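Local atomic coordinates of NegoA.19184.a (Neisseria gonorrhoeae, PDB entry 5UEB), a protein that is of unknown function, a hypothetical gonococcal protein of the DUF4265 family whose C-terminal half adopts a ferredoxin-like alpha/beta fold. Residues 114-117 and 118-121; 82-85 and 86-90. All coordinates share one frame; numbering follows the deposited sequence.

Contact 1: residues 114-117 and 118-121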
# COMPACT_ATOMS: atom_id res chain seq x y z
N ASN B 114 -10.38 -16.99 4.19
CA ASN B 114 -10.87 -15.75 4.77
C ASN B 114 -11.28 -16.00 6.21
O ASN B 114 -12.08 -16.90 6.49
CB ASN B 114 -12.11 -15.24 4.03
CG ASN B 114 -12.59 -13.93 4.58
OD1 ASN B 114 -12.02 -12.88 4.28
ND2 ASN B 114 -13.64 -13.98 5.41
N PHE B 115 -10.76 -15.18 7.13
CA PHE B 115 -11.20 -15.18 8.51
C PHE B 115 -11.86 -13.85 8.87
O PHE B 115 -11.26 -12.79 8.64
CB PHE B 115 -10.03 -15.44 9.48
CG PHE B 115 -9.50 -16.84 9.43
CD1 PHE B 115 -10.23 -17.89 9.97
CD2 PHE B 115 -8.27 -17.11 8.85
CE1 PHE B 115 -9.74 -19.18 9.93
CE2 PHE B 115 -7.77 -18.41 8.81
CZ PHE B 115 -8.51 -19.45 9.35
N PRO B 116 -13.05 -13.87 9.46
CA PRO B 116 -13.69 -12.63 9.92
C PRO B 116 -12.87 -11.99 11.03
O PRO B 116 -11.97 -12.63 11.60
CB PRO B 116 -15.05 -13.12 10.44
CG PRO B 116 -15.28 -14.44 9.78
CD PRO B 116 -13.92 -15.05 9.63
N PRO B 117 -13.16 -10.73 11.36
CA PRO B 117 -12.44 -10.07 12.46
C PRO B 117 -12.37 -10.94 13.71
O PRO B 117 -13.36 -11.56 14.12
CB PRO B 117 -13.27 -8.81 12.71
CG PRO B 117 -13.89 -8.50 11.38
CD PRO B 117 -14.16 -9.84 10.74
N LYS B 118 -11.18 -11.00 14.31
CA LYS B 118 -10.85 -11.66 15.57
C LYS B 118 -10.77 -13.18 15.46
O LYS B 118 -10.41 -13.83 16.44
CB LYS B 118 -11.75 -11.26 16.75
CG LYS B 118 -11.98 -9.77 16.88
CD LYS B 118 -12.81 -9.43 18.10
CE LYS B 118 -13.00 -7.93 18.22
NZ LYS B 118 -13.58 -7.52 19.53
N LYS B 119 -11.08 -13.78 14.31
CA LYS B 119 -11.12 -15.24 14.21
C LYS B 119 -9.75 -15.84 13.90
O LYS B 119 -9.51 -17.00 14.24
CB LYS B 119 -12.14 -15.69 13.18
CG LYS B 119 -13.57 -15.35 13.54
CD LYS B 119 -13.99 -16.07 14.80
CE LYS B 119 -15.41 -15.70 15.17
NZ LYS B 119 -15.92 -16.56 16.25
N TYR B 120 -8.87 -15.09 13.24
CA TYR B 120 -7.49 -15.54 13.04
C TYR B 120 -6.72 -15.18 14.30
O TYR B 120 -6.36 -14.02 14.51
CB TYR B 120 -6.90 -14.87 11.80
CG TYR B 120 -5.47 -15.28 11.53
CD1 TYR B 120 -5.16 -16.58 11.13
CD2 TYR B 120 -4.43 -14.37 11.66
CE1 TYR B 120 -3.85 -16.97 10.90
CE2 TYR B 120 -3.11 -14.75 11.42
CZ TYR B 120 -2.84 -16.05 11.03
OH TYR B 120 -1.53 -16.41 10.78
N ASN B 121 -6.47 -16.17 15.16
CA ASN B 121 -5.90 -15.91 16.47
C ASN B 121 -4.77 -16.88 16.78
O ASN B 121 -4.38 -17.69 15.93
CB ASN B 121 -6.99 -15.93 17.55
CG ASN B 121 -7.72 -17.26 17.64
OD1 ASN B 121 -7.25 -18.28 17.15
ND2 ASN B 121 -8.88 -17.26 18.30
O HOH W 1 -9.16 -12.56 11.96

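Contact 2: residues 82-85 and 86-90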
# COMPACT_ATOMS: atom_id res chain seq x y z
N ILE B 82 -2.34 -20.91 2.25
CA ILE B 82 -1.84 -22.17 2.82
C ILE B 82 -1.52 -23.11 1.68
O ILE B 82 -2.36 -23.35 0.81
CB ILE B 82 -2.87 -22.85 3.75
CG1 ILE B 82 -3.40 -21.87 4.80
CG2 ILE B 82 -2.25 -24.11 4.39
CD1 ILE B 82 -4.50 -22.45 5.69
N VAL B 83 -0.32 -23.69 1.70
CA VAL B 83 0.06 -24.69 0.72
C VAL B 83 0.51 -25.94 1.46
O VAL B 83 1.16 -25.85 2.51
CB VAL B 83 1.14 -24.17 -0.25
CG1 VAL B 83 2.40 -23.85 0.48
CG2 VAL B 83 1.41 -25.18 -1.35
N VAL B 84 0.14 -27.12 0.94
CA VAL B 84 0.45 -28.38 1.59
C VAL B 84 1.20 -29.30 0.64
O VAL B 84 1.18 -29.14 -0.59
CB VAL B 84 -0.78 -29.10 2.19
CG1 VAL B 84 -1.38 -28.28 3.31
CG2 VAL B 84 -1.82 -29.37 1.10
N LEU B 85 1.87 -30.28 1.23
CA LEU B 85 2.63 -31.26 0.46
C LEU B 85 1.69 -32.19 -0.32
O LEU B 85 1.94 -32.48 -1.49
CB LEU B 85 3.52 -32.06 1.40
CG LEU B 85 4.97 -32.31 0.99
CD1 LEU B 85 5.65 -30.99 0.65
CD2 LEU B 85 5.71 -33.02 2.11
N ASP B 86 0.62 -32.66 0.32
CA ASP B 86 -0.22 -33.65 -0.33
C ASP B 86 -1.66 -33.65 0.17
O ASP B 86 -2.57 -34.08 -0.56
CB ASP B 86 0.39 -35.05 -0.21
CG ASP B 86 0.62 -35.47 1.23
OD1 ASP B 86 -0.38 -35.73 1.94
OD2 ASP B 86 1.79 -35.54 1.66
N HIS B 87 -1.90 -33.19 1.39
CA HIS B 87 -3.26 -33.16 1.91
C HIS B 87 -3.35 -32.11 3.00
O HIS B 87 -2.37 -31.83 3.69
CB HIS B 87 -3.68 -34.52 2.47
CG HIS B 87 -3.09 -34.82 3.82
ND1 HIS B 87 -1.82 -35.32 3.99
CD2 HIS B 87 -3.61 -34.67 5.06
CE1 HIS B 87 -1.58 -35.48 5.28
NE2 HIS B 87 -2.65 -35.08 5.95
N PHE B 88 -4.55 -31.53 3.14
CA PHE B 88 -4.84 -30.66 4.27
C PHE B 88 -5.30 -31.52 5.44
O PHE B 88 -6.27 -32.28 5.29
CB PHE B 88 -5.91 -29.63 3.90
CG PHE B 88 -5.43 -28.59 2.94
CD1 PHE B 88 -4.80 -27.44 3.41
CD2 PHE B 88 -5.57 -28.76 1.57
CE1 PHE B 88 -4.33 -26.47 2.52
CE2 PHE B 88 -5.10 -27.80 0.68
CZ PHE B 88 -4.48 -26.66 1.16
N PRO B 89 -4.62 -31.48 6.59
CA PRO B 89 -5.02 -32.34 7.71
C PRO B 89 -6.45 -32.06 8.16
O PRO B 89 -6.89 -30.91 8.18
CB PRO B 89 -4.02 -31.98 8.81
CG PRO B 89 -2.84 -31.45 8.07
CD PRO B 89 -3.38 -30.74 6.86
N LYS B 90 -7.15 -33.13 8.55
CA LYS B 90 -8.56 -33.01 8.93
C LYS B 90 -8.75 -32.05 10.10
O LYS B 90 -9.71 -31.27 10.12
CB LYS B 90 -9.13 -34.39 9.25

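Contact 1: residues 114-117 and 118-121
P116 and K119 close a type II beta turn in the link between strand 110-115 and helix 122-133, the second strand-to-helix connection of the ferredoxin-like half. P117 and K118 hold the two corner positions. K118 takes the positive phi (75°) expected at the third residue of such a turn.

The polar contacts gather on one carbonyl. K119 N donates to P116 O over 3.1 Å in a fairly straight bond, reaching the oxygen from a direction tilted out of the carbonyl plane. A water donates to P116 O at 2.8 Å and accepts a hydrogen bond from Y120 N at 2.9 Å. P116 O is therefore gripped by two donors, and the water carries the hydrogen bonding one residue past the turn. Further along, N121 is the N-cap of helix 122-133, its OD1 taking the amide of L124.

Apolar contacts lie before and beside the turn. The F115 and Y120 rings meet obliquely, with centroids 5.8 Å apart. Y120 CD1 lies against the CD2-CE2 side of the F115 ring, 3.9 Å from each of these two atoms. The CB of Y120 also settles 3.9 Å from F115 CB. A chi1 of 180° turns the Y120 ring away from its own amide and on past F115 to pack on T78 and I80 of strand 78-84, and its hydroxyl is hydrogen-bonded to E141. F115 packs on I80 and on L124 of the helix.

The aliphatic part of K119 crosses the P116 ring. The bend at chi2 leads the far end of the chain away, but K119 CG, placed by chi1 (-65°), rests 3.9 Å from P116 CD.

Contact 2: residues 82-85 and 86-90
V84 and F88 pack together across the chain reversal that leads from strand 78-84 into helix 90-98, the first strand-to-helix connection of the ferredoxin-like half. No hydrogen bond spans the two sides, and the contact between 82-85 and 86-90 is held by apolar packing.

D86, at the exposed bend, turns its carboxylate outward to the next residue. H87 ND1 approaches D86 OD1 almost in line with its C-O bond and in the imidazole plane, forming a short, straight hydrogen bond of 2.5 Å. The CB of H87 is directed away from the strand, but its backbone returns: H87 O comes within 3.5 Å of V84 CB.

F88 packs back on the strand. Its CG stands beside the backbone N (chi1 -71°), and this swings the ring back over the strand. V84 lays both methyls on one face of the ring. CG2 sits over the middle in a CH-pi contact, 3.7 Å from the centroid and 13° off the normal, while CG1 reaches F88 CD1 at 3.5 Å. F88 also touches L111 of the neighbouring strand.

P89 occupies the N-cap position of helix 90-98 and packs on Y131 and I136, while the F88 ring just before it meets I82 at its edge, with I82 CG2 3.7 Å from F88 CE1.

In the fold
After the N-terminal five-stranded antiparallel sheet the chain enters the second sheet along strand 78-84. Contact 2 turns the end of that strand into helix 90-98, and strands 102-105 and 110-115 follow. Contact 1 then turns the chain into helix 122-133, which leads to the last strand, 137-143. The two contacts are in series, neither enclosing nor crossing the other. Because strands 78-84 and 110-115 are antiparallel neighbours, the turns lie at opposite ends of the sheet, with centres about 20 Å apart. Together they make both strand-to-helix passages of the beta-alpha-beta-beta-alpha-beta unit. Helix 122-133 meets residues of both contacts.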